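Local coordinates for hypothetical protein PH1570 (Pyrococcus horikoshii, PDB 2HQ4), which is of unknown function but folds into an antiparallel sheet with helices packed beside it, at residues R40-Y48 with F63-L74. Numbering follows the deposited sequence.
Sequences RKVLLAMIY and FECAKEFWNIYL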
ATOM      1  N   ARG A  40      -1.189  -7.160  -3.266  1.00 19.06           N
ATOM      2  CA  ARG A  40      -0.168  -7.127  -4.335  1.00 20.12           C
ATOM      3  C   ARG A  40      -0.539  -6.310  -5.573  1.00 19.56           C
ATOM      4  O   ARG A  40       0.321  -5.655  -6.168  1.00 18.00           O
ATOM      5  CB  ARG A  40       0.383  -8.519  -4.663  1.00 19.95           C
ATOM      6  CG  ARG A  40       1.430  -9.028  -3.587  1.00 19.60           C
ATOM      7  CD  ARG A  40       1.643 -10.563  -3.640  1.00 23.73           C
ATOM      8  NE  ARG A  40       0.362 -11.232  -3.894  1.00 31.06           N
ATOM      9  CZ  ARG A  40       0.236 -12.402  -4.508  1.00 35.29           C
ATOM     10  NH1 ARG A  40       1.323 -13.050  -4.923  1.00 39.09           N
ATOM     11  NH2 ARG A  40      -0.970 -12.908  -4.724  1.00 36.87           N
ATOM     12  N   LYS A  41      -1.812  -6.324  -5.963  1.00 19.16           N
ATOM     13  CA  LYS A  41      -2.229  -5.544  -7.126  1.00 21.29           C
ATOM     14  C   LYS A  41      -2.199  -4.011  -6.876  1.00 19.76           C
ATOM     15  O   LYS A  41      -1.993  -3.231  -7.791  1.00 18.32           O
ATOM     16  CB  LYS A  41      -3.622  -6.002  -7.619  1.00 23.25           C
ATOM     17  CG  LYS A  41      -3.633  -7.410  -8.296  1.00 22.74           C
ATOM     18  CD  LYS A  41      -5.030  -7.667  -8.906  1.00 26.24           C
ATOM     19  CE  LYS A  41      -5.190  -9.128  -9.392  1.00 31.86           C
ATOM     20  NZ  LYS A  41      -6.554  -9.280 -10.006  1.00 34.57           N
ATOM     21  N   VAL A  42      -2.469  -3.586  -5.643  1.00 18.87           N
ATOM     22  CA  VAL A  42      -2.252  -2.169  -5.286  1.00 17.90           C
ATOM     23  C   VAL A  42      -0.764  -1.814  -5.465  1.00 17.70           C
ATOM     24  O   VAL A  42      -0.418  -0.783  -6.058  1.00 17.17           O
ATOM     25  CB  VAL A  42      -2.707  -1.870  -3.811  1.00 18.45           C
ATOM     26  CG1 VAL A  42      -2.418  -0.391  -3.447  1.00 18.04           C
ATOM     27  CG2 VAL A  42      -4.187  -2.193  -3.672  1.00 17.90           C
ATOM     28  N   LEU A  43       0.126  -2.690  -5.016  1.00 17.13           N
ATOM     29  CA  LEU A  43       1.554  -2.410  -5.153  1.00 17.65           C
ATOM     30  C   LEU A  43       1.965  -2.373  -6.645  1.00 17.06           C
ATOM     31  O   LEU A  43       2.732  -1.490  -7.093  1.00 14.95           O
ATOM     32  CB  LEU A  43       2.352  -3.424  -4.321  1.00 17.66           C
ATOM     33  CG  LEU A  43       2.671  -2.982  -2.864  1.00 18.93           C
ATOM     34  CD1 LEU A  43       1.460  -2.507  -2.066  1.00 22.04           C
ATOM     35  CD2 LEU A  43       3.342  -4.141  -2.198  1.00 22.08           C
ATOM     36  N   LEU A  44       1.415  -3.295  -7.435  1.00 17.39           N
ATOM     37  CA  LEU A  44       1.657  -3.302  -8.897  1.00 17.77           C
ATOM     38  C   LEU A  44       1.222  -2.012  -9.550  1.00 17.36           C
ATOM     39  O   LEU A  44       1.947  -1.435 -10.386  1.00 18.76           O
ATOM     40  CB  LEU A  44       0.893  -4.460  -9.580  1.00 18.12           C
ATOM     41  CG  LEU A  44       1.465  -5.828  -9.282  1.00 20.16           C
ATOM     42  CD1 LEU A  44       0.544  -6.955  -9.880  1.00 21.09           C
ATOM     43  CD2 LEU A  44       2.836  -5.872  -9.923  1.00 22.16           C
ATOM     44  N   ALA A  45       0.043  -1.532  -9.170  1.00 17.03           N
ATOM     45  CA  ALA A  45      -0.448  -0.266  -9.713  1.00 16.72           C
ATOM     46  C   ALA A  45       0.458   0.907  -9.319  1.00 17.23           C
ATOM     47  O   ALA A  45       0.707   1.808 -10.127  1.00 18.26           O
ATOM     48  CB  ALA A  45      -1.890  -0.028  -9.249  1.00 16.90           C
ATOM     49  N   MET A  46       0.949   0.904  -8.080  1.00 15.39           N
ATOM     50  CA  MET A  46       1.893   1.955  -7.637  1.00 15.48           C
ATOM     51  C   MET A  46       3.183   1.946  -8.471  1.00 16.84           C
ATOM     52  O   MET A  46       3.713   3.012  -8.794  1.00 17.35           O
ATOM     53  CB  MET A  46       2.253   1.745  -6.135  1.00 15.08           C
ATOM     54  CG  MET A  46       1.053   1.973  -5.127  1.00 16.03           C
ATOM     55  SD  MET A  46       1.394   1.411  -3.437  1.00  8.38           S
ATOM     56  CE  MET A  46       2.603   2.676  -2.964  1.00 18.85           C
ATOM     57  N   ILE A  47       3.708   0.756  -8.782  1.00 17.05           N
ATOM     58  CA  ILE A  47       4.937   0.594  -9.589  1.00 17.94           C
ATOM     59  C   ILE A  47       4.716   1.116 -11.008  1.00 19.08           C
ATOM     60  O   ILE A  47       5.520   1.892 -11.540  1.00 18.54           O
ATOM     61  CB  ILE A  47       5.401  -0.913  -9.604  1.00 18.26           C
ATOM     62  CG1 ILE A  47       5.978  -1.292  -8.247  1.00 17.66           C
ATOM     63  CG2 ILE A  47       6.463  -1.155 -10.685  1.00 17.19           C
ATOM     64  CD1 ILE A  47       6.027  -2.890  -7.932  1.00 18.79           C
ATOM     65  N   TYR A  48       3.609   0.688 -11.618  1.00 19.86           N
ATOM     66  CA  TYR A  48       3.195   1.194 -12.916  1.00 22.43           C
ATOM     67  C   TYR A  48       3.151   2.722 -12.948  1.00 22.38           C
ATOM     68  O   TYR A  48       3.714   3.371 -13.863  1.00 22.65           O
ATOM     69  CB  TYR A  48       1.830   0.603 -13.254  1.00 22.68           C
ATOM     70  CG  TYR A  48       1.297   0.933 -14.636  1.00 27.35           C
ATOM     71  CD1 TYR A  48       1.566   0.102 -15.736  1.00 27.24           C
ATOM     72  CD2 TYR A  48       0.482   2.050 -14.834  1.00 26.61           C
ATOM     73  CE1 TYR A  48       1.045   0.416 -17.029  1.00 28.46           C
ATOM     74  CE2 TYR A  48      -0.021   2.370 -16.107  1.00 29.09           C
ATOM     75  CZ  TYR A  48       0.261   1.540 -17.180  1.00 28.47           C
ATOM     76  OH  TYR A  48      -0.277   1.872 -18.405  1.00 31.93           O
ATOM     77  N   PHE A  63       6.889  -3.007 -13.890  1.00 19.67           N
ATOM     78  CA  PHE A  63       5.529  -3.529 -13.681  1.00 21.84           C
ATOM     79  C   PHE A  63       5.353  -4.953 -14.243  1.00 21.60           C
ATOM     80  O   PHE A  63       4.806  -5.823 -13.573  1.00 19.90           O
ATOM     81  CB  PHE A  63       4.531  -2.524 -14.269  1.00 21.16           C
ATOM     82  CG  PHE A  63       3.132  -3.029 -14.444  1.00 23.32           C
ATOM     83  CD1 PHE A  63       2.242  -3.104 -13.355  1.00 23.35           C
ATOM     84  CD2 PHE A  63       2.666  -3.340 -15.721  1.00 22.80           C
ATOM     85  CE1 PHE A  63       0.941  -3.527 -13.540  1.00 25.79           C
ATOM     86  CE2 PHE A  63       1.326  -3.756 -15.937  1.00 26.91           C
ATOM     87  CZ  PHE A  63       0.457  -3.847 -14.852  1.00 25.44           C
ATOM     88  N   GLU A  64       5.868  -5.194 -15.443  1.00 21.99           N
ATOM     89  CA  GLU A  64       5.883  -6.562 -15.992  1.00 23.87           C
ATOM     90  C   GLU A  64       6.743  -7.524 -15.182  1.00 24.33           C
ATOM     91  O   GLU A  64       6.327  -8.661 -14.913  1.00 25.65           O
ATOM     92  CB  GLU A  64       6.303  -6.541 -17.456  1.00 23.91           C
ATOM     93  CG  GLU A  64       5.334  -5.735 -18.331  1.00 23.89           C
ATOM     94  CD  GLU A  64       3.940  -6.365 -18.443  1.00 29.67           C
ATOM     95  OE1 GLU A  64       3.857  -7.607 -18.415  1.00 32.94           O
ATOM     96  OE2 GLU A  64       2.928  -5.621 -18.542  1.00 30.73           O
ATOM     97  N   CYS A  65       7.931  -7.070 -14.791  1.00 24.92           N
ATOM     98  CA  CYS A  65       8.842  -7.823 -13.939  1.00 25.02           C
ATOM     99  C   CYS A  65       8.195  -8.224 -12.571  1.00 25.04           C
ATOM    100  O   CYS A  65       8.313  -9.373 -12.108  1.00 23.49           O
ATOM    101  CB  CYS A  65      10.134  -6.991 -13.735  1.00 26.01           C
ATOM    102  SG  CYS A  65      11.342  -7.644 -12.544  1.00 28.28           S
ATOM    103  N   ALA A  66       7.518  -7.262 -11.940  1.00 24.04           N
ATOM    104  CA  ALA A  66       6.925  -7.474 -10.623  1.00 23.35           C
ATOM    105  C   ALA A  66       5.751  -8.458 -10.777  1.00 23.81           C
ATOM    106  O   ALA A  66       5.553  -9.318  -9.903  1.00 22.93           O
ATOM    107  CB  ALA A  66       6.441  -6.128 -10.044  1.00 22.61           C
ATOM    108  N   LYS A  67       4.997  -8.336 -11.878  1.00 24.35           N
ATOM    109  CA  LYS A  67       3.886  -9.281 -12.176  1.00 26.55           C
ATOM    110  C   LYS A  67       4.380 -10.727 -12.335  1.00 28.23           C
ATOM    111  O   LYS A  67       3.759 -11.678 -11.821  1.00 28.00           O
ATOM    112  CB  LYS A  67       3.092  -8.869 -13.415  1.00 25.97           C
ATOM    113  CG  LYS A  67       2.028  -7.769 -13.191  1.00 25.58           C
ATOM    114  CD  LYS A  67       1.125  -7.593 -14.411  1.00 27.91           C
ATOM    115  CE  LYS A  67       1.911  -7.231 -15.654  1.00 26.79           C
ATOM    116  NZ  LYS A  67       1.066  -6.996 -16.874  1.00 28.12           N
ATOM    117  N   GLU A  68       5.508 -10.878 -13.015  1.00 30.03           N
ATOM    118  CA  GLU A  68       6.158 -12.176 -13.192  1.00 32.57           C
ATOM    119  C   GLU A  68       6.614 -12.719 -11.826  1.00 31.42           C
ATOM    120  O   GLU A  68       6.320 -13.872 -11.472  1.00 30.58           O
ATOM    121  CB  GLU A  68       7.328 -12.046 -14.194  1.00 32.89           C
ATOM    122  CG  GLU A  68       7.600 -13.298 -15.062  1.00 37.73           C
ATOM    123  CD  GLU A  68       8.638 -13.034 -16.167  1.00 39.67           C
ATOM    124  OE1 GLU A  68       9.466 -12.081 -16.014  1.00 47.28           O
ATOM    125  OE2 GLU A  68       8.612 -13.762 -17.209  1.00 47.35           O
ATOM    126  N   PHE A  69       7.283 -11.871 -11.037  1.00 30.15           N
ATOM    127  CA  PHE A  69       7.710 -12.224  -9.688  1.00 28.84           C
ATOM    128  C   PHE A  69       6.558 -12.708  -8.786  1.00 28.91           C
ATOM    129  O   PHE A  69       6.691 -13.745  -8.109  1.00 28.11           O
ATOM    130  CB  PHE A  69       8.450 -11.050  -9.036  1.00 29.30           C
ATOM    131  CG  PHE A  69       8.915 -11.333  -7.638  1.00 30.27           C
ATOM    132  CD1 PHE A  69       9.920 -12.259  -7.404  1.00 30.05           C
ATOM    133  CD2 PHE A  69       8.336 -10.680  -6.555  1.00 30.84           C
ATOM    134  CE1 PHE A  69      10.371 -12.535  -6.103  1.00 33.65           C
ATOM    135  CE2 PHE A  69       8.759 -10.945  -5.264  1.00 32.87           C
ATOM    136  CZ  PHE A  69       9.799 -11.876  -5.032  1.00 32.10           C
ATOM    137  N   TRP A  70       5.449 -11.970  -8.785  1.00 27.13           N
ATOM    138  CA  TRP A  70       4.313 -12.304  -7.938  1.00 28.43           C
ATOM    139  C   TRP A  70       3.315 -13.293  -8.576  1.00 29.14           C
ATOM    140  O   TRP A  70       2.350 -13.703  -7.921  1.00 28.61           O
ATOM    141  CB  TRP A  70       3.569 -11.032  -7.526  1.00 27.64           C
ATOM    142  CG  TRP A  70       4.251 -10.255  -6.423  1.00 26.62           C
ATOM    143  CD1 TRP A  70       4.980 -10.754  -5.380  1.00 27.84           C
ATOM    144  CD2 TRP A  70       4.229  -8.841  -6.254  1.00 25.58           C
ATOM    145  NE1 TRP A  70       5.421  -9.726  -4.567  1.00 26.78           N
ATOM    146  CE2 TRP A  70       4.973  -8.542  -5.085  1.00 25.36           C
ATOM    147  CE3 TRP A  70       3.655  -7.793  -6.980  1.00 26.75           C
ATOM    148  CZ2 TRP A  70       5.151  -7.233  -4.617  1.00 27.11           C
ATOM    149  CZ3 TRP A  70       3.846  -6.475  -6.510  1.00 28.62           C
ATOM    150  CH2 TRP A  70       4.600  -6.222  -5.346  1.00 28.25           C
ATOM    151  N   ASN A  71       3.560 -13.643  -9.845  1.00 30.19           N
ATOM    152  CA  ASN A  71       2.662 -14.476 -10.671  1.00 31.07           C
ATOM    153  C   ASN A  71       1.228 -13.928 -10.670  1.00 31.57           C
ATOM    154  O   ASN A  71       0.263 -14.603 -10.295  1.00 31.38           O
ATOM    155  CB  ASN A  71       2.731 -15.963 -10.247  1.00 32.31           C
ATOM    156  CG  ASN A  71       1.993 -16.898 -11.242  1.00 36.12           C
ATOM    157  OD1 ASN A  71       1.908 -16.604 -12.439  1.00 39.72           O
ATOM    158  ND2 ASN A  71       1.431 -17.994 -10.731  1.00 38.82           N
ATOM    159  N   ILE A  72       1.094 -12.677 -11.082  1.00 31.31           N
ATOM    160  CA  ILE A  72      -0.180 -12.010 -11.057  1.00 32.15           C
ATOM    161  C   ILE A  72      -0.515 -11.495 -12.458  1.00 32.99           C
ATOM    162  O   ILE A  72       0.346 -10.950 -13.144  1.00 32.04           O
ATOM    163  CB  ILE A  72      -0.170 -10.836 -10.038  1.00 32.10           C
ATOM    164  CG1 ILE A  72      -0.211 -11.363  -8.614  1.00 31.16           C
ATOM    165  CG2 ILE A  72      -1.377  -9.915 -10.236  1.00 33.27           C
ATOM    166  CD1 ILE A  72      -0.049 -10.240  -7.566  1.00 32.64           C
ATOM    167  N   TYR A  73      -1.767 -11.687 -12.859  1.00 34.63           N
ATOM    168  CA  TYR A  73      -2.294 -11.144 -14.098  1.00 37.12           C
ATOM    169  C   TYR A  73      -2.928  -9.786 -13.848  1.00 36.22           C
ATOM    170  O   TYR A  73      -3.844  -9.640 -13.028  1.00 36.27           O
ATOM    171  CB  TYR A  73      -3.298 -12.127 -14.755  1.00 39.72           C
ATOM    172  CG  TYR A  73      -3.671 -11.743 -16.170  1.00 44.45           C
ATOM    173  CD1 TYR A  73      -2.877 -12.134 -17.259  1.00 48.36           C
ATOM    174  CD2 TYR A  73      -4.812 -10.960 -16.427  1.00 47.93           C
ATOM    175  CE1 TYR A  73      -3.217 -11.753 -18.592  1.00 48.74           C
ATOM    176  CE2 TYR A  73      -5.159 -10.570 -17.737  1.00 48.01           C
ATOM    177  CZ  TYR A  73      -4.360 -10.971 -18.817  1.00 48.16           C
ATOM    178  OH  TYR A  73      -4.716 -10.585 -20.122  1.00 47.39           O
ATOM    179  N   LEU A  74      -2.432  -8.772 -14.545  1.00 35.24           N
ATOM    180  CA  LEU A  74      -2.999  -7.432 -14.424  1.00 34.72           C
ATOM    181  C   LEU A  74      -2.610  -6.578 -15.609  1.00 35.48           C
ATOM    182  O   LEU A  74      -1.439  -6.304 -15.821  1.00 35.45           O
ATOM    183  CB  LEU A  74      -2.530  -6.755 -13.123  1.00 33.95           C
ATOM    184  CG  LEU A  74      -3.234  -5.448 -12.743  1.00 35.02           C
ATOM    185  CD1 LEU A  74      -4.758  -5.633 -12.571  1.00 35.65           C
ATOM    186  CD2 LEU A  74      -2.609  -4.807 -11.468  1.00 33.24           C
TER
HETATM  187  O   HOH W   1      -0.271 -15.203  -7.222  1.00 52.55           O
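Leu44 enters helix 61-70 as a knob into a hole formed by Phe63, Ala66, Lys67 and Trp70; the axes of segments 40-48 and 63-70 run nearly antiparallel (161°), 9.4 Å apart at closest approach. Its CB touches both Leu74 CD2 and Phe63 CE1; CG meets the indole edge of Trp70 in the ring plane. At the fork, CD1 reaches Ile72 CG2 at 3.5 Å and Lys67 CG, while CD2 touches Ala66 CB and Trp70 CE3. Arg40 lies over one face of that indole, its CD 3.8 Å from the centroid of the five-membered ring in a CH-pi contact; the chain bends at chi3 (-39°), and the guanidinium plane stands 61° from that of the indole, with Ile72 CD1 over one guanidinium face. Asp38 pairs with Arg40 NE, and Phe19 O receives Trp70 NE1. Leu43 and Ile47 rest on strands 30-36 and 16-19. At the other end, Tyr48 presents its edge to the face of Phe63, centroids 5.0 Å apart, and Lys67 CE lies over the opposite face. A Schellman motif ends the helix at Asn71; Lys67 NZ ties it to the returning chain, donating to Leu74 O (2.8 Å) and forming a salt bridge with Glu64 OE2 (2.9 Å).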